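Local atomic coordinates of shikimate dehydrogenase (NADP(+)) (Thermus thermophilus, PDB entry 2D5C), a protein that catalyses the reversible NADPH-linked reduction of 3-dehydroshikimate to shikimate, a step on the chorismate pathway to the aromatic amino acids, and works as a homodimer. Residues 2-7 / 241-246; 84-89 / 237-242. All coordinates share one frame; numbering follows the deposited sequence.

Interaction 1: residues 2-7 / 241-246; sequences LRFAVL and RLWTGL. With SO4 (sulfate ion), chain F.
F4 lays its ring over one face of the W243 indole, overlapping the six-membered ring near its rim. The two rings form an offset (parallel-displaced) stack, with centroids 4.4 Å apart and planes inclined by 21°. The tightest meeting is F4 CE2 against W243 CE3 at 3.4 Å, the phenyl ring being displaced over that face toward the rim on the CE3 side. The two side chains, each with CG anti to its carbonyl carbon (chi1 -61° for F4 and -62° for W243), slide past each other in opposite directions, bringing their faces together across a separation of 9.3 Å between the CA atoms of F4 and W243. The pyrrole nitrogen of W243 is also held, because NE1 bonds to the carbonyl oxygen of V87, which helps fix the rotation of the indole beneath F4.

T244 completes the apolar patch. Its CG2 lies near the plane of the F4 ring, at the edge, and meets L2 CD1 at 4.0 Å, the two side chains crossing at about a right angle. The hydroxyl turns the other way, toward the helix end: OG1 accepts from L246 N at 3.0 Å in an ST turn and also bonds F240 O, while G245, with positive phi, takes the chain out of the helix.

In this way the C-terminal end of helix 229-244 packs against strand 2-8 of the mixed sheet in the substrate-binding domain. Strand 31-37 flanks F4 through Y33, and strand 86-90 meets W243 through T86 and L88.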
ATOM      1  N   LEU A   2       1.736   9.679 -10.461  1.00 36.25           N
ATOM      2  CA  LEU A   2       0.741   8.695 -10.062  1.00 29.84           C
ATOM      3  C   LEU A   2      -0.145   8.243 -11.219  1.00 32.70           C
ATOM      4  O   LEU A   2      -0.766   9.063 -11.883  1.00 35.70           O
ATOM      5  CB  LEU A   2      -0.116   9.295  -8.943  1.00 29.30           C
ATOM      6  CG  LEU A   2       0.670   9.628  -7.673  1.00 30.51           C
ATOM      7  CD1 LEU A   2      -0.096  10.614  -6.803  1.00 25.48           C
ATOM      8  CD2 LEU A   2       0.949   8.338  -6.915  1.00 29.20           C
ATOM      9  N   ARG A   3      -0.201   6.932 -11.449  1.00 27.46           N
ATOM     10  CA  ARG A   3      -1.017   6.371 -12.516  1.00 30.07           C
ATOM     11  C   ARG A   3      -2.147   5.560 -11.900  1.00 30.52           C
ATOM     12  O   ARG A   3      -1.904   4.527 -11.270  1.00 28.61           O
ATOM     13  CB  ARG A   3      -0.183   5.463 -13.428  1.00 36.84           C
ATOM     14  CG  ARG A   3       0.937   6.167 -14.181  1.00 45.25           C
ATOM     15  CD  ARG A   3       0.425   7.405 -14.889  1.00 52.27           C
ATOM     16  NE  ARG A   3       1.490   8.143 -15.561  1.00 57.45           N
ATOM     17  CZ  ARG A   3       1.400   9.425 -15.896  1.00 63.69           C
ATOM     18  NH1 ARG A   3       0.299  10.110 -15.617  1.00 62.85           N
ATOM     19  NH2 ARG A   3       2.410  10.025 -16.513  1.00 65.53           N
ATOM     20  N   PHE A   4      -3.375   6.037 -12.078  1.00 27.68           N
ATOM     21  CA  PHE A   4      -4.560   5.375 -11.542  1.00 27.55           C
ATOM     22  C   PHE A   4      -5.537   5.022 -12.656  1.00 35.53           C
ATOM     23  O   PHE A   4      -5.389   5.471 -13.793  1.00 34.39           O
ATOM     24  CB  PHE A   4      -5.269   6.293 -10.542  1.00 26.37           C
ATOM     25  CG  PHE A   4      -4.433   6.668  -9.356  1.00 28.20           C
ATOM     26  CD1 PHE A   4      -4.172   8.004  -9.071  1.00 27.56           C
ATOM     27  CD2 PHE A   4      -3.925   5.689  -8.510  1.00 26.46           C
ATOM     28  CE1 PHE A   4      -3.417   8.367  -7.958  1.00 27.47           C
ATOM     29  CE2 PHE A   4      -3.167   6.035  -7.394  1.00 23.31           C
ATOM     30  CZ  PHE A   4      -2.912   7.381  -7.112  1.00 23.81           C
ATOM     31  N   ALA A   5      -6.542   4.216 -12.326  1.00 32.02           N
ATOM     32  CA  ALA A   5      -7.545   3.835 -13.311  1.00 30.92           C
ATOM     33  C   ALA A   5      -8.734   3.152 -12.659  1.00 34.66           C
ATOM     34  O   ALA A   5      -8.636   2.655 -11.537  1.00 33.34           O
ATOM     35  CB  ALA A   5      -6.925   2.900 -14.359  1.00 23.09           C
ATOM     36  N   VAL A   6      -9.868   3.168 -13.354  1.00 34.62           N
ATOM     37  CA  VAL A   6     -11.064   2.475 -12.888  1.00 34.48           C
ATOM     38  C   VAL A   6     -11.238   1.376 -13.933  1.00 38.56           C
ATOM     39  O   VAL A   6     -11.288   1.653 -15.134  1.00 37.09           O
ATOM     40  CB  VAL A   6     -12.330   3.381 -12.851  1.00 35.58           C
ATOM     41  CG1 VAL A   6     -12.633   3.954 -14.240  1.00 35.68           C
ATOM     42  CG2 VAL A   6     -13.525   2.572 -12.346  1.00 34.23           C
ATOM     43  N   LEU A   7     -11.282   0.130 -13.476  1.00 35.78           N
ATOM     44  CA  LEU A   7     -11.431  -1.015 -14.365  1.00 34.39           C
ATOM     45  C   LEU A   7     -12.844  -1.574 -14.259  1.00 38.66           C
ATOM     46  O   LEU A   7     -13.392  -1.697 -13.163  1.00 38.44           O
ATOM     47  CB  LEU A   7     -10.429  -2.111 -13.992  1.00 31.45           C
ATOM     48  CG  LEU A   7      -8.953  -1.715 -13.879  1.00 32.30           C
ATOM     49  CD1 LEU A   7      -8.139  -2.920 -13.432  1.00 31.02           C
ATOM     50  CD2 LEU A   7      -8.449  -1.186 -15.215  1.00 30.16           C
ATOM     51  N   ARG A 241      -6.679   8.156  -0.431  1.00 21.71           N
ATOM     52  CA  ARG A 241      -5.859   8.186   0.764  1.00 19.97           C
ATOM     53  C   ARG A 241      -5.167   6.838   0.918  1.00 22.32           C
ATOM     54  O   ARG A 241      -4.024   6.784   1.349  1.00 21.35           O
ATOM     55  CB  ARG A 241      -6.690   8.505   2.015  1.00 20.65           C
ATOM     56  CG  ARG A 241      -5.838   8.689   3.262  1.00 26.73           C
ATOM     57  CD  ARG A 241      -6.684   9.063   4.460  1.00 30.11           C
ATOM     58  NE  ARG A 241      -7.674   8.036   4.755  1.00 40.08           N
ATOM     59  CZ  ARG A 241      -8.646   8.166   5.654  1.00 45.15           C
ATOM     60  NH1 ARG A 241      -8.767   9.289   6.355  1.00 41.15           N
ATOM     61  NH2 ARG A 241      -9.495   7.164   5.856  1.00 44.23           N
ATOM     62  N   LEU A 242      -5.850   5.742   0.582  1.00 20.83           N
ATOM     63  CA  LEU A 242      -5.193   4.435   0.681  1.00 23.69           C
ATOM     64  C   LEU A 242      -3.975   4.412  -0.234  1.00 21.74           C
ATOM     65  O   LEU A 242      -2.911   3.928   0.146  1.00 21.65           O
ATOM     66  CB  LEU A 242      -6.125   3.291   0.265  1.00 23.80           C
ATOM     67  CG  LEU A 242      -7.324   2.965   1.149  1.00 29.85           C
ATOM     68  CD1 LEU A 242      -8.064   1.776   0.565  1.00 26.75           C
ATOM     69  CD2 LEU A 242      -6.865   2.666   2.559  1.00 38.39           C
ATOM     70  N   TRP A 243      -4.131   4.940  -1.446  1.00 21.16           N
ATOM     71  CA  TRP A 243      -3.036   4.947  -2.407  1.00 20.79           C
ATOM     72  C   TRP A 243      -1.872   5.881  -2.085  1.00 23.14           C
ATOM     73  O   TRP A 243      -0.724   5.540  -2.349  1.00 23.86           O
ATOM     74  CB  TRP A 243      -3.542   5.329  -3.805  1.00 22.47           C
ATOM     75  CG  TRP A 243      -4.539   4.397  -4.384  1.00 21.80           C
ATOM     76  CD1 TRP A 243      -4.590   3.032  -4.235  1.00 19.64           C
ATOM     77  CD2 TRP A 243      -5.634   4.751  -5.235  1.00 21.96           C
ATOM     78  NE1 TRP A 243      -5.658   2.521  -4.941  1.00 19.84           N
ATOM     79  CE2 TRP A 243      -6.315   3.554  -5.563  1.00 19.86           C
ATOM     80  CE3 TRP A 243      -6.105   5.968  -5.756  1.00 21.15           C
ATOM     81  CZ2 TRP A 243      -7.445   3.537  -6.387  1.00 22.69           C
ATOM     82  CZ3 TRP A 243      -7.239   5.949  -6.584  1.00 24.45           C
ATOM     83  CH2 TRP A 243      -7.892   4.742  -6.886  1.00 22.21           C
ATOM     84  N   THR A 244      -2.161   7.050  -1.516  1.00 23.12           N
ATOM     85  CA  THR A 244      -1.112   8.047  -1.266  1.00 23.95           C
ATOM     86  C   THR A 244      -0.841   8.485   0.167  1.00 26.16           C
ATOM     87  O   THR A 244       0.215   9.058   0.442  1.00 23.89           O
ATOM     88  CB  THR A 244      -1.434   9.347  -2.008  1.00 22.95           C
ATOM     89  OG1 THR A 244      -2.614   9.928  -1.427  1.00 23.58           O
ATOM     90  CG2 THR A 244      -1.691   9.082  -3.476  1.00 23.30           C
ATOM     91  N   GLY A 245      -1.800   8.255   1.060  1.00 21.73           N
ATOM     92  CA  GLY A 245      -1.656   8.693   2.431  1.00 24.37           C
ATOM     93  C   GLY A 245      -2.259  10.087   2.574  1.00 22.85           C
ATOM     94  O   GLY A 245      -2.244  10.674   3.649  1.00 26.41           O
ATOM     95  N   LEU A 246      -2.800  10.615   1.479  1.00 23.36           N
ATOM     96  CA  LEU A 246      -3.405  11.950   1.485  1.00 25.02           C
ATOM     97  C   LEU A 246      -4.904  11.876   1.220  1.00 23.50           C
ATOM     98  O   LEU A 246      -5.339  11.125   0.356  1.00 24.42           O
ATOM     99  CB  LEU A 246      -2.751  12.827   0.410  1.00 27.72           C
ATOM    100  CG  LEU A 246      -1.260  13.138   0.592  1.00 30.04           C
ATOM    101  CD1 LEU A 246      -0.722  13.828  -0.644  1.00 36.13           C
ATOM    102  CD2 LEU A 246      -1.071  13.999   1.822  1.00 33.75           C
TER
HETATM  103  S   SO4 F1402      -6.084   4.820   5.753  1.00 70.49           S
HETATM  104  O1  SO4 F1402      -6.302   5.284   4.215  1.00 67.85           O
HETATM  105  O2  SO4 F1402      -4.922   3.955   5.709  1.00 66.89           O
HETATM  106  O3  SO4 F1402      -5.915   5.865   6.518  1.00 72.43           O
HETATM  107  O4  SO4 F1402      -7.259   4.030   6.028  1.00 70.23           O

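Interaction 2: residues 84-89 / 237-242. With SKM ((3R,4S,5R)-3,4,5-trihydroxycyclohex-1-ene-1-carboxylic acid), chain E; SO4 (sulfate ion), chain F.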
ATOM      1  N   VAL A  84     -14.001  -6.284  -3.630  1.00 25.31           N
ATOM      2  CA  VAL A  84     -12.921  -5.315  -3.521  1.00 21.82           C
ATOM      3  C   VAL A  84     -13.195  -4.226  -4.553  1.00 24.26           C
ATOM      4  O   VAL A  84     -13.410  -4.523  -5.732  1.00 25.41           O
ATOM      5  CB  VAL A  84     -11.564  -5.978  -3.836  1.00 25.89           C
ATOM      6  CG1 VAL A  84     -10.511  -4.914  -4.156  1.00 17.31           C
ATOM      7  CG2 VAL A  84     -11.118  -6.840  -2.637  1.00 23.34           C
ATOM      8  N   ASN A  85     -13.188  -2.969  -4.113  1.00 22.67           N
ATOM      9  CA  ASN A  85     -13.419  -1.852  -5.030  1.00 23.58           C
ATOM     10  C   ASN A  85     -12.157  -0.995  -5.170  1.00 24.03           C
ATOM     11  O   ASN A  85     -12.089  -0.092  -6.007  1.00 26.02           O
ATOM     12  CB  ASN A  85     -14.581  -0.989  -4.531  1.00 24.32           C
ATOM     13  CG  ASN A  85     -14.140   0.081  -3.546  1.00 29.46           C
ATOM     14  OD1 ASN A  85     -13.440  -0.199  -2.571  1.00 24.82           O
ATOM     15  ND2 ASN A  85     -14.557   1.318  -3.794  1.00 23.15           N
ATOM     16  N   THR A  86     -11.155  -1.284  -4.349  1.00 20.51           N
ATOM     17  CA  THR A  86      -9.908  -0.529  -4.395  1.00 22.81           C
ATOM     18  C   THR A  86      -8.700  -1.452  -4.278  1.00 22.12           C
ATOM     19  O   THR A  86      -8.615  -2.265  -3.352  1.00 21.82           O
ATOM     20  CB  THR A  86      -9.853   0.504  -3.253  1.00 23.12           C
ATOM     21  OG1 THR A  86     -10.972   1.394  -3.364  1.00 25.36           O
ATOM     22  CG2 THR A  86      -8.555   1.321  -3.326  1.00 20.81           C
ATOM     23  N   VAL A  87      -7.779  -1.329  -5.231  1.00 19.88           N
ATOM     24  CA  VAL A  87      -6.565  -2.129  -5.237  1.00 19.57           C
ATOM     25  C   VAL A  87      -5.340  -1.221  -5.194  1.00 22.95           C
ATOM     26  O   VAL A  87      -5.272  -0.234  -5.926  1.00 21.33           O
ATOM     27  CB  VAL A  87      -6.488  -3.019  -6.507  1.00 22.89           C
ATOM     28  CG1 VAL A  87      -5.189  -3.827  -6.497  1.00 22.40           C
ATOM     29  CG2 VAL A  87      -7.706  -3.940  -6.569  1.00 22.72           C
ATOM     30  N   LEU A  88      -4.394  -1.551  -4.313  1.00 18.89           N
ATOM     31  CA  LEU A  88      -3.133  -0.809  -4.167  1.00 19.12           C
ATOM     32  C   LEU A  88      -2.010  -1.687  -4.701  1.00 21.61           C
ATOM     33  O   LEU A  88      -1.961  -2.874  -4.385  1.00 20.82           O
ATOM     34  CB  LEU A  88      -2.855  -0.507  -2.689  1.00 21.10           C
ATOM     35  CG  LEU A  88      -1.440  -0.053  -2.319  1.00 22.22           C
ATOM     36  CD1 LEU A  88      -1.140   1.274  -2.987  1.00 25.78           C
ATOM     37  CD2 LEU A  88      -1.311   0.072  -0.789  1.00 24.06           C
ATOM     38  N   GLN A  89      -1.119  -1.113  -5.512  1.00 20.67           N
ATOM     39  CA  GLN A  89       0.015  -1.864  -6.048  1.00 22.26           C
ATOM     40  C   GLN A  89       1.314  -1.385  -5.406  1.00 21.84           C
ATOM     41  O   GLN A  89       1.660  -0.199  -5.484  1.00 23.26           O
ATOM     42  CB  GLN A  89       0.092  -1.699  -7.586  1.00 24.05           C
ATOM     43  CG  GLN A  89       1.290  -2.407  -8.264  1.00 22.92           C
ATOM     44  CD  GLN A  89       2.583  -1.594  -8.217  1.00 25.87           C
ATOM     45  OE1 GLN A  89       3.587  -2.028  -7.653  1.00 24.52           O
ATOM     46  NE2 GLN A  89       2.555  -0.407  -8.809  1.00 28.60           N
ATOM     47  N   ALA A 237     -12.473   9.366  -2.308  1.00 21.63           N
ATOM     48  CA  ALA A 237     -11.499  10.081  -1.481  1.00 18.81           C
ATOM     49  C   ALA A 237     -10.760   9.098  -0.583  1.00 23.66           C
ATOM     50  O   ALA A 237      -9.546   9.197  -0.386  1.00 20.31           O
ATOM     51  CB  ALA A 237     -12.195  11.133  -0.617  1.00 22.57           C
ATOM     52  N   LEU A 238     -11.505   8.143  -0.038  1.00 20.79           N
ATOM     53  CA  LEU A 238     -10.892   7.143   0.830  1.00 21.27           C
ATOM     54  C   LEU A 238      -9.918   6.268   0.064  1.00 19.23           C
ATOM     55  O   LEU A 238      -8.884   5.865   0.607  1.00 22.76           O
ATOM     56  CB  LEU A 238     -11.964   6.272   1.488  1.00 18.27           C
ATOM     57  CG  LEU A 238     -12.848   6.989   2.504  1.00 22.45           C
ATOM     58  CD1 LEU A 238     -13.914   6.028   3.000  1.00 26.34           C
ATOM     59  CD2 LEU A 238     -12.016   7.506   3.659  1.00 20.19           C
ATOM     60  N   ALA A 239     -10.231   5.963  -1.187  1.00 19.31           N
ATOM     61  CA  ALA A 239      -9.330   5.129  -1.984  1.00 17.81           C
ATOM     62  C   ALA A 239      -8.052   5.911  -2.273  1.00 20.50           C
ATOM     63  O   ALA A 239      -6.947   5.364  -2.244  1.00 19.91           O
ATOM     64  CB  ALA A 239      -9.995   4.715  -3.303  1.00 20.03           C
ATOM     65  N   PHE A 240      -8.207   7.200  -2.563  1.00 20.49           N
ATOM     66  CA  PHE A 240      -7.048   8.042  -2.843  1.00 22.26           C
ATOM     67  C   PHE A 240      -6.110   8.095  -1.633  1.00 25.14           C
ATOM     68  O   PHE A 240      -4.884   8.091  -1.788  1.00 23.39           O
ATOM     69  CB  PHE A 240      -7.496   9.461  -3.220  1.00 24.07           C
ATOM     70  CG  PHE A 240      -6.435  10.252  -3.923  1.00 21.06           C
ATOM     71  CD1 PHE A 240      -6.419  10.337  -5.310  1.00 22.11           C
ATOM     72  CD2 PHE A 240      -5.433  10.887  -3.190  1.00 21.85           C
ATOM     73  CE1 PHE A 240      -5.408  11.053  -5.973  1.00 29.44           C
ATOM     74  CE2 PHE A 240      -4.426  11.598  -3.830  1.00 24.79           C
ATOM     75  CZ  PHE A 240      -4.411  11.683  -5.225  1.00 30.83           C
ATOM     76  N   ARG A 241      -6.679   8.156  -0.431  1.00 21.71           N
ATOM     77  CA  ARG A 241      -5.859   8.186   0.764  1.00 19.97           C
ATOM     78  C   ARG A 241      -5.167   6.838   0.918  1.00 22.32           C
ATOM     79  O   ARG A 241      -4.024   6.784   1.349  1.00 21.35           O
ATOM     80  CB  ARG A 241      -6.690   8.505   2.015  1.00 20.65           C
ATOM     81  CG  ARG A 241      -5.838   8.689   3.262  1.00 26.73           C
ATOM     82  CD  ARG A 241      -6.684   9.063   4.460  1.00 30.11           C
ATOM     83  NE  ARG A 241      -7.674   8.036   4.755  1.00 40.08           N
ATOM     84  CZ  ARG A 241      -8.646   8.166   5.654  1.00 45.15           C
ATOM     85  NH1 ARG A 241      -8.767   9.289   6.355  1.00 41.15           N
ATOM     86  NH2 ARG A 241      -9.495   7.164   5.856  1.00 44.23           N
ATOM     87  N   LEU A 242      -5.850   5.742   0.582  1.00 20.83           N
ATOM     88  CA  LEU A 242      -5.193   4.435   0.681  1.00 23.69           C
ATOM     89  C   LEU A 242      -3.975   4.412  -0.234  1.00 21.74           C
ATOM     90  O   LEU A 242      -2.911   3.928   0.146  1.00 21.65           O
ATOM     91  CB  LEU A 242      -6.125   3.291   0.265  1.00 23.80           C
ATOM     92  CG  LEU A 242      -7.324   2.965   1.149  1.00 29.85           C
ATOM     93  CD1 LEU A 242      -8.064   1.776   0.565  1.00 26.75           C
ATOM     94  CD2 LEU A 242      -6.865   2.666   2.559  1.00 38.39           C
TER
HETATM   95  O12 SKM E 301     -16.726   1.348  -5.835  1.00 33.18           O
HETATM   96  C8  SKM E 301     -16.821   2.337  -6.871  1.00 35.91           C
HETATM   97  C6  SKM E 301     -15.577   2.241  -7.796  1.00 34.81           C
HETATM   98  O7  SKM E 301     -14.401   2.450  -7.016  1.00 29.00           O
HETATM   99  C5  SKM E 301     -15.635   3.299  -8.928  1.00 34.69           C
HETATM  100  C4  SKM E 301     -17.043   3.499  -9.491  1.00 42.15           C
HETATM  101  C1  SKM E 301     -17.182   4.318 -10.723  1.00 44.77           C
HETATM  102  O2  SKM E 301     -16.085   4.844 -11.301  1.00 36.55           O
HETATM  103  O3  SKM E 301     -18.282   4.518 -11.221  1.00 46.76           O
HETATM  104  C10 SKM E 301     -18.142   2.980  -8.937  1.00 38.77           C
HETATM  105  C9  SKM E 301     -18.130   2.121  -7.690  1.00 39.36           C
HETATM  106  O11 SKM E 301     -18.224   0.743  -8.084  1.00 40.58           O
HETATM  107  S   SO4 F1402      -6.084   4.820   5.753  1.00 70.49           S
HETATM  108  O1  SO4 F1402      -6.302   5.284   4.215  1.00 67.85           O
HETATM  109  O2  SO4 F1402      -4.922   3.955   5.709  1.00 66.89           O
HETATM  110  O3  SO4 F1402      -5.915   5.865   6.518  1.00 72.43           O
HETATM  111  O4  SO4 F1402      -7.259   4.030   6.028  1.00 70.23           O
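N85 ND2 donates to shikimate O12 at 3.0 Å with an N-H...O angle of 157°, and more weakly to O7 of the same ligand at 3.4 Å; a single ND2 thus reaches two neighbouring hydroxyls, one of them only weakly. N85 and T86 form a classic beta bulge opposite F97, at the start of strand 86-90 in the mixed sheet of the substrate-binding domain. The other end of the N85 amide is anchored too, since OD1 accepts from T99 N, a second-shell bond that helps set the turn of the amide. With chi1 at 87°, CG sits between the backbone N and the carbonyl carbon, and the side chain extends to the ligand; S14, S16, T60, K64, D100 and Q235 are also hydrogen-bonded to shikimate.

The next residue serves the packing. T86 points toward helix 237-242, whose axis approaches that of strand 86-89 to 9.0 Å at a crossing angle of -16°, so the two run nearly parallel. A239, with only a methyl, sits where strand and helix come close, the CA atoms of T86 and A239 being 6.2 Å apart. Its CB rests against both branches of the threonine, 3.5 Å from T86 OG1 and 3.7 Å from T86 CG2. L88 of the second subunit packs against L88, bringing the dimer interface up to this contact.

R241 NE donates at 3.1 Å to O1 of a sulfate, probably from the crystallisation liquor, that is also bonded to E91 N of the second subunit. T86 and L242 cross obliquely, with T86 CG2, anti to the backbone N, 3.9 Å from L242 CD1.

How the interactions relate
From the N terminus, strand 2-8 enters the mixed sheet first, and residues 84-89 follow in the same sheet before the chain passes through the parallel NADP-binding sheet and returns as helix 229-244. Interaction 1 closes the longer loop, with 233 residues between its segments; interaction 2 closes one of 147. The shorter loop lies within the longer one, and the two share the helix end, where their segments overlap at R241 and L242. Together they illustrate how a late helix can complete an early domain. The contacts also touch directly: W243 NE1 packs on T86 CG2 at 3.5 Å, and F4 meets F240 at 3.9 Å between their CE1 atoms.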